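Local coordinates for lysyl oxidase (Pichia pastoris, PDB 1W7C), which probably oxidises primary amines, including lysine side chains of proteins, to aldehydes by means of a copper ion and a topaquinone cofactor, at residues Arg506-Met512 with Gln531-Phe537; Asn564-Asn568 with Asn679-Ser683. All coordinates share one frame; numbering follows the deposited sequence. Where two conformers were deposited one is given.

Contact 1 (Arg506-Met512 with Gln531-Phe537); sequences RASQYVM and QIAREVF. Unlike the reference sequence in segment 506-512: Q509 (reference Lys). Unlike the reference sequence in segment 531-537: F537 (reference Leu).
R534 lays its CB over one face of the Y510 ring, off centre toward the rim, in a CH-pi contact. Extended from CG to NE, the arginine then runs on past the phenol, its CD lying 3.6 Å from Y510 OH. I532 CD1 meets the same ring obliquely, 3.9 Å from Y510 CD2. Beyond Y510 the guanidinium passes S508, and R534 NH2 forms a salt bridge with E558; in the conformer described here S508 OG also bonds to E558.

The setting is a beta hairpin, in which Q509-E535 and V511-A533 are hydrogen-bonded antiparallel pairs, whereas Y510-R534 and M512-I532 are non-hydrogen-bonded ones. On the sheet face opposite Y510, Q509 holds CG between its backbone N and carbonyl carbon (chi1 60°). From there its extended chain carries the amide to the end of the F537 ring, Q509 OE1 standing 3.6 Å from F537 CZ with the two planes 43° apart. Q509 NE2 gives E535 OE1 a weak, bent hydrogen bond (3.0 Å, 125° at the hydrogen). V511 CG2 approaches that same E535 OE1 to 3.6 Å, so one carboxylate oxygen meets an amide and a methyl. F537 itself is tied back by its N to A507 O at 2.9 Å, and this carbonyl oxygen also lies at the edge of the F537 ring.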
loop_
_atom_site.group_PDB
_atom_site.type_symbol
_atom_site.label_atom_id
_atom_site.label_comp_id
_atom_site.label_asym_id
_atom_site.label_seq_id
_atom_site.Cartn_x
_atom_site.Cartn_y
_atom_site.Cartn_z
ATOM N N ARG A 506 15.438 -22.771 -0.731
ATOM C CA ARG A 506 14.205 -23.474 -0.374
ATOM C C ARG A 506 13.143 -22.401 -0.264
ATOM O O ARG A 506 13.455 -21.256 0.030
ATOM C CB ARG A 506 14.354 -24.124 0.981
ATOM C CG ARG A 506 15.123 -25.303 1.021
ATOM C CD ARG A 506 14.787 -26.183 2.272
ATOM N NE ARG A 506 15.741 -27.247 2.277
ATOM C CZ ARG A 506 17.008 -27.114 2.626
ATOM N NH1 ARG A 506 17.431 -26.034 3.210
ATOM N NH2 ARG A 506 17.802 -28.170 2.519
ATOM N N ALA A 507 11.915 -22.728 -0.581
ATOM C CA ALA A 507 10.800 -21.836 -0.363
ATOM C C ALA A 507 9.983 -22.395 0.787
ATOM O O ALA A 507 9.708 -23.577 0.847
ATOM C CB ALA A 507 9.936 -21.747 -1.604
ATOM N N SER A 508 9.600 -21.516 1.709
ATOM C CA SER A 508 8.872 -21.932 2.892
ATOM C C SER A 508 7.804 -20.949 3.237
ATOM O O SER A 508 7.766 -19.830 2.736
ATOM C CB SER A 508 9.810 -22.068 4.082
ATOM O OG SER A 508 10.278 -20.782 4.499
ATOM N N GLN A 509 6.872 -21.378 4.065
ATOM C CA GLN A 509 5.901 -20.466 4.639
ATOM C C GLN A 509 5.812 -20.702 6.139
ATOM O O GLN A 509 5.833 -21.854 6.593
ATOM C CB GLN A 509 4.525 -20.692 4.007
ATOM C CG GLN A 509 3.949 -22.026 4.175
ATOM C CD GLN A 509 2.625 -22.164 3.505
ATOM O OE1 GLN A 509 2.023 -21.168 3.052
ATOM N NE2 GLN A 509 2.147 -23.416 3.419
ATOM N N TYR A 510 5.729 -19.616 6.888
ATOM C CA TYR A 510 5.307 -19.690 8.283
ATOM C C TYR A 510 3.798 -19.504 8.327
ATOM O O TYR A 510 3.314 -18.392 8.061
ATOM C CB TYR A 510 6.010 -18.639 9.141
ATOM C CG TYR A 510 7.444 -19.010 9.482
ATOM C CD1 TYR A 510 8.482 -18.722 8.634
ATOM C CD2 TYR A 510 7.740 -19.715 10.628
ATOM C CE1 TYR A 510 9.776 -19.075 8.935
ATOM C CE2 TYR A 510 9.033 -20.090 10.922
ATOM C CZ TYR A 510 10.051 -19.762 10.074
ATOM O OH TYR A 510 11.355 -20.129 10.356
ATOM N N VAL A 511 3.076 -20.575 8.613
ATOM C CA VAL A 511 1.627 -20.589 8.671
ATOM C C VAL A 511 1.236 -20.174 10.083
ATOM O O VAL A 511 1.810 -20.653 11.063
ATOM C CB VAL A 511 1.065 -22.011 8.343
ATOM C CG1 VAL A 511 -0.439 -22.111 8.512
ATOM C CG2 VAL A 511 1.516 -22.418 6.959
ATOM N N MET A 512 0.227 -19.311 10.186
ATOM C CA MET A 512 -0.261 -18.799 11.463
ATOM C C MET A 512 -1.644 -19.315 11.702
ATOM O O MET A 512 -2.492 -19.216 10.840
ATOM C CB MET A 512 -0.298 -17.274 11.396
ATOM C CG MET A 512 1.041 -16.607 11.133
ATOM S SD MET A 512 0.833 -14.879 10.738
ATOM C CE MET A 512 2.545 -14.424 10.541
ATOM N N GLN A 531 -0.143 -19.868 17.093
ATOM C CA GLN A 531 1.169 -20.413 16.811
ATOM C C GLN A 531 1.561 -20.191 15.355
ATOM O O GLN A 531 0.711 -19.967 14.480
ATOM C CB GLN A 531 1.207 -21.904 17.090
ATOM C CG GLN A 531 0.988 -22.260 18.547
ATOM C CD GLN A 531 1.031 -23.752 18.804
ATOM O OE1 GLN A 531 1.069 -24.573 17.858
ATOM N NE2 GLN A 531 0.988 -24.118 20.082
ATOM N N ILE A 532 2.854 -20.347 15.120
ATOM C CA ILE A 532 3.444 -20.505 13.796
ATOM C C ILE A 532 3.900 -21.950 13.548
ATOM O O ILE A 532 4.264 -22.652 14.477
ATOM C CB ILE A 532 4.632 -19.536 13.621
ATOM C CG1 ILE A 532 5.669 -19.651 14.779
ATOM C CG2 ILE A 532 4.090 -18.111 13.538
ATOM C CD1 ILE A 532 7.086 -19.226 14.422
ATOM N N ALA A 533 3.927 -22.326 12.274
ATOM C CA ALA A 533 4.486 -23.607 11.837
ATOM C C ALA A 533 5.181 -23.345 10.500
ATOM O O ALA A 533 4.574 -22.817 9.576
ATOM C CB ALA A 533 3.414 -24.700 11.680
ATOM N N ARG A 534 6.467 -23.675 10.411
ATOM C CA ARG A 534 7.211 -23.572 9.153
ATOM C C ARG A 534 6.905 -24.781 8.297
ATOM O O ARG A 534 7.122 -25.918 8.719
ATOM C CB ARG A 534 8.714 -23.440 9.400
ATOM C CG ARG A 534 9.552 -23.433 8.146
ATOM C CD ARG A 534 10.996 -23.208 8.441
ATOM N NE ARG A 534 11.934 -23.396 7.334
ATOM C CZ ARG A 534 12.463 -24.555 6.991
ATOM N NH1 ARG A 534 12.089 -25.667 7.595
ATOM N NH2 ARG A 534 13.367 -24.619 6.047
ATOM N N GLU A 535 6.480 -24.530 7.064
ATOM C CA GLU A 535 6.213 -25.584 6.096
ATOM C C GLU A 535 7.035 -25.331 4.855
ATOM O O GLU A 535 7.056 -24.243 4.362
ATOM C CB GLU A 535 4.719 -25.626 5.727
ATOM C CG GLU A 535 3.790 -25.819 6.903
ATOM C CD GLU A 535 2.317 -25.989 6.535
ATOM O OE1 GLU A 535 1.917 -25.633 5.405
ATOM O OE2 GLU A 535 1.559 -26.448 7.405
ATOM N N VAL A 536 7.711 -26.356 4.366
ATOM C CA VAL A 536 8.543 -26.252 3.164
ATOM C C VAL A 536 7.712 -26.567 1.935
ATOM O O VAL A 536 6.989 -27.531 1.922
ATOM C CB VAL A 536 9.706 -27.220 3.239
ATOM C CG1 VAL A 536 10.564 -27.165 1.961
ATOM C CG2 VAL A 536 10.541 -26.929 4.456
ATOM N N PHE A 537 7.812 -25.716 0.914
ATOM C CA PHE A 537 7.228 -25.986 -0.408
ATOM C C PHE A 537 8.195 -26.941 -1.127
ATOM O O PHE A 537 9.177 -26.510 -1.732
ATOM C CB PHE A 537 7.045 -24.686 -1.201
ATOM C CG PHE A 537 5.950 -23.803 -0.697
ATOM C CD1 PHE A 537 6.244 -22.616 -0.099
ATOM C CD2 PHE A 537 4.626 -24.095 -0.929
ATOM C CE1 PHE A 537 5.267 -21.783 0.359
ATOM C CE2 PHE A 537 3.632 -23.218 -0.506
ATOM C CZ PHE A 537 3.955 -22.090 0.158
HETATM O O HOH W 1 11.686 -25.524 -1.140
#

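Contact 2 (Asn564-Asn568 with Asn679-Ser683); sequences NSFGN and NYFDS
N564 faces D682 and the backbone of F681 from the first position of a type I beta turn, N564 to G567, and its side chain also forms an Asx turn. Its CB comes first, 3.2 Å from D682 OD1. The next atom, CG, sits between the backbone N and the carbonyl carbon (chi1 77°), a setting that folds the amide back over its own turn and still leaves ND2 directed at the other loop. OD1 is spent inside the turn: it accepts F566 N at 3.1 Å, the Asx-turn bond, and N568 N at 3.3 Å, the two donors arriving from opposite faces of the amide plane. ND2 crosses the contact to F681 O, 3.1 Å away and almost straight (171°); F681 O lies in the amide plane of N564, although ND2 stands above the plane of that carbonyl. ND2 also gives a hydrogen bond to a water, which accepts from N568 ND2 as well and donates to N679 OD1. With an alanine here, F681 O would probably lose this amide donor, the water one of its two, and F566 N and N568 N their shared side-chain acceptor.

Alongside, the amides of N568 and N679 stack with planes 16° apart, N568 CB lying 3.5 Å from N679 ND2. Both amides reach the second subunit, N568 ND2 at K478 O and N679 OD1 at S658 N. Next to N564, S565 gives D682 two hydrogen bonds, one to each carboxylate oxygen, both on the syn side: S565 N meets D682 OD1 at 2.8 Å, and S565 OG meets D682 OD2 at 2.6 Å.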
loop_
_atom_site.group_PDB
_atom_site.type_symbol
_atom_site.label_atom_id
_atom_site.label_comp_id
_atom_site.label_asym_id
_atom_site.label_seq_id
_atom_site.Cartn_x
_atom_site.Cartn_y
_atom_site.Cartn_z
ATOM N N ASN A 564 22.008 -17.242 9.596
ATOM C CA ASN A 564 22.545 -16.175 10.418
ATOM C C ASN A 564 23.085 -16.752 11.730
ATOM O O ASN A 564 23.164 -17.998 11.896
ATOM C CB ASN A 564 21.545 -15.009 10.582
ATOM C CG ASN A 564 20.434 -15.273 11.568
ATOM O OD1 ASN A 564 20.345 -16.340 12.194
ATOM N ND2 ASN A 564 19.550 -14.283 11.709
ATOM N N SER A 565 23.548 -15.868 12.606
ATOM C CA SER A 565 24.287 -16.303 13.791
ATOM C C SER A 565 23.424 -17.067 14.780
ATOM O O SER A 565 23.956 -17.751 15.646
ATOM C CB SER A 565 24.952 -15.111 14.480
ATOM O OG SER A 565 25.907 -14.540 13.617
ATOM N N PHE A 566 22.104 -16.958 14.644
ATOM C CA PHE A 566 21.170 -17.627 15.558
ATOM C C PHE A 566 20.535 -18.874 14.969
ATOM O O PHE A 566 19.610 -19.430 15.535
ATOM C CB PHE A 566 20.153 -16.605 16.063
ATOM C CG PHE A 566 20.813 -15.361 16.515
ATOM C CD1 PHE A 566 20.717 -14.196 15.776
ATOM C CD2 PHE A 566 21.683 -15.390 17.588
ATOM C CE1 PHE A 566 21.423 -13.082 16.123
ATOM C CE2 PHE A 566 22.406 -14.248 17.946
ATOM C CZ PHE A 566 22.253 -13.094 17.223
ATOM N N GLY A 567 21.083 -19.337 13.852
ATOM C CA GLY A 567 20.702 -20.611 13.276
ATOM C C GLY A 567 19.560 -20.541 12.285
ATOM O O GLY A 567 19.163 -21.546 11.747
ATOM N N ASN A 568 19.047 -19.346 12.012
ATOM C CA ASN A 568 17.930 -19.209 11.088
ATOM C C ASN A 568 18.443 -19.156 9.653
ATOM O O ASN A 568 19.387 -18.418 9.377
ATOM C CB ASN A 568 17.148 -17.922 11.391
ATOM C CG ASN A 568 16.521 -17.934 12.769
ATOM O OD1 ASN A 568 15.797 -18.876 13.124
ATOM N ND2 ASN A 568 16.876 -16.955 13.590
ATOM N N ASN A 679 15.707 -12.585 8.589
ATOM C CA ASN A 679 16.852 -13.348 9.095
ATOM C C ASN A 679 18.032 -13.410 8.128
ATOM O O ASN A 679 18.891 -14.260 8.232
ATOM C CB ASN A 679 16.399 -14.751 9.549
ATOM C CG ASN A 679 15.443 -14.684 10.691
ATOM O OD1 ASN A 679 15.502 -13.783 11.531
ATOM N ND2 ASN A 679 14.567 -15.669 10.759
ATOM N N TYR A 680 18.067 -12.471 7.188
ATOM C CA TYR A 680 19.090 -12.429 6.159
ATOM C C TYR A 680 20.410 -11.919 6.759
ATOM O O TYR A 680 21.492 -12.296 6.309
ATOM C CB TYR A 680 18.626 -11.522 5.012
ATOM C CG TYR A 680 19.601 -11.448 3.870
ATOM C CD1 TYR A 680 19.728 -12.499 2.986
ATOM C CD2 TYR A 680 20.394 -10.308 3.670
ATOM C CE1 TYR A 680 20.619 -12.450 1.953
ATOM C CE2 TYR A 680 21.268 -10.254 2.647
ATOM C CZ TYR A 680 21.391 -11.307 1.788
ATOM O OH TYR A 680 22.314 -11.205 0.786
ATOM N N PHE A 681 20.306 -11.045 7.752
ATOM C CA PHE A 681 21.393 -10.595 8.593
ATOM C C PHE A 681 21.128 -11.021 10.040
ATOM O O PHE A 681 20.090 -11.605 10.348
ATOM C CB PHE A 681 21.529 -9.074 8.495
ATOM C CG PHE A 681 21.784 -8.541 7.093
ATOM C CD1 PHE A 681 22.964 -8.816 6.406
ATOM C CD2 PHE A 681 20.871 -7.658 6.498
ATOM C CE1 PHE A 681 23.183 -8.297 5.152
ATOM C CE2 PHE A 681 21.120 -7.105 5.238
ATOM C CZ PHE A 681 22.274 -7.413 4.587
ATOM N N ASP A 682 22.025 -10.660 10.945
ATOM C CA ASP A 682 21.787 -10.786 12.362
ATOM C C ASP A 682 20.931 -9.656 12.941
ATOM O O ASP A 682 20.403 -9.785 14.043
ATOM C CB ASP A 682 23.121 -10.815 13.118
ATOM C CG ASP A 682 23.911 -12.069 12.892
ATOM O OD1 ASP A 682 23.373 -13.060 12.364
ATOM O OD2 ASP A 682 25.099 -12.117 13.298
ATOM N N SER A 683 20.819 -8.564 12.205
ATOM C CA SER A 683 20.142 -7.374 12.662
ATOM C C SER A 683 19.663 -6.561 11.455
ATOM O O SER A 683 20.008 -6.839 10.299
ATOM C CB SER A 683 21.087 -6.540 13.533
ATOM O OG SER A 683 22.222 -6.140 12.781
HETATM O O HOH W 2 17.436 -14.023 13.574
#

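In the fold
Both contacts belong to the copper amine oxidase enzyme domain and follow one another along the chain, contact 1 closing before contact 2 opens. Their centres are about 17 Å apart, and their nearest atoms, about 5 Å apart, do not touch. Antiparallel pairing connects them: strand 504-518 of the contact 1 hairpin pairs with 553-559, that strand with 569-576, and 569-576 with 670-678. Contact 2 joins the loops that precede 569-576 and follow 670-678. Strand pairing thus illustrates how residues distant in sequence come to face the same neighbouring subunit. Both contacts meet the second subunit, whose L477 packs on Y510 and on N679, placing them at the dimer interface.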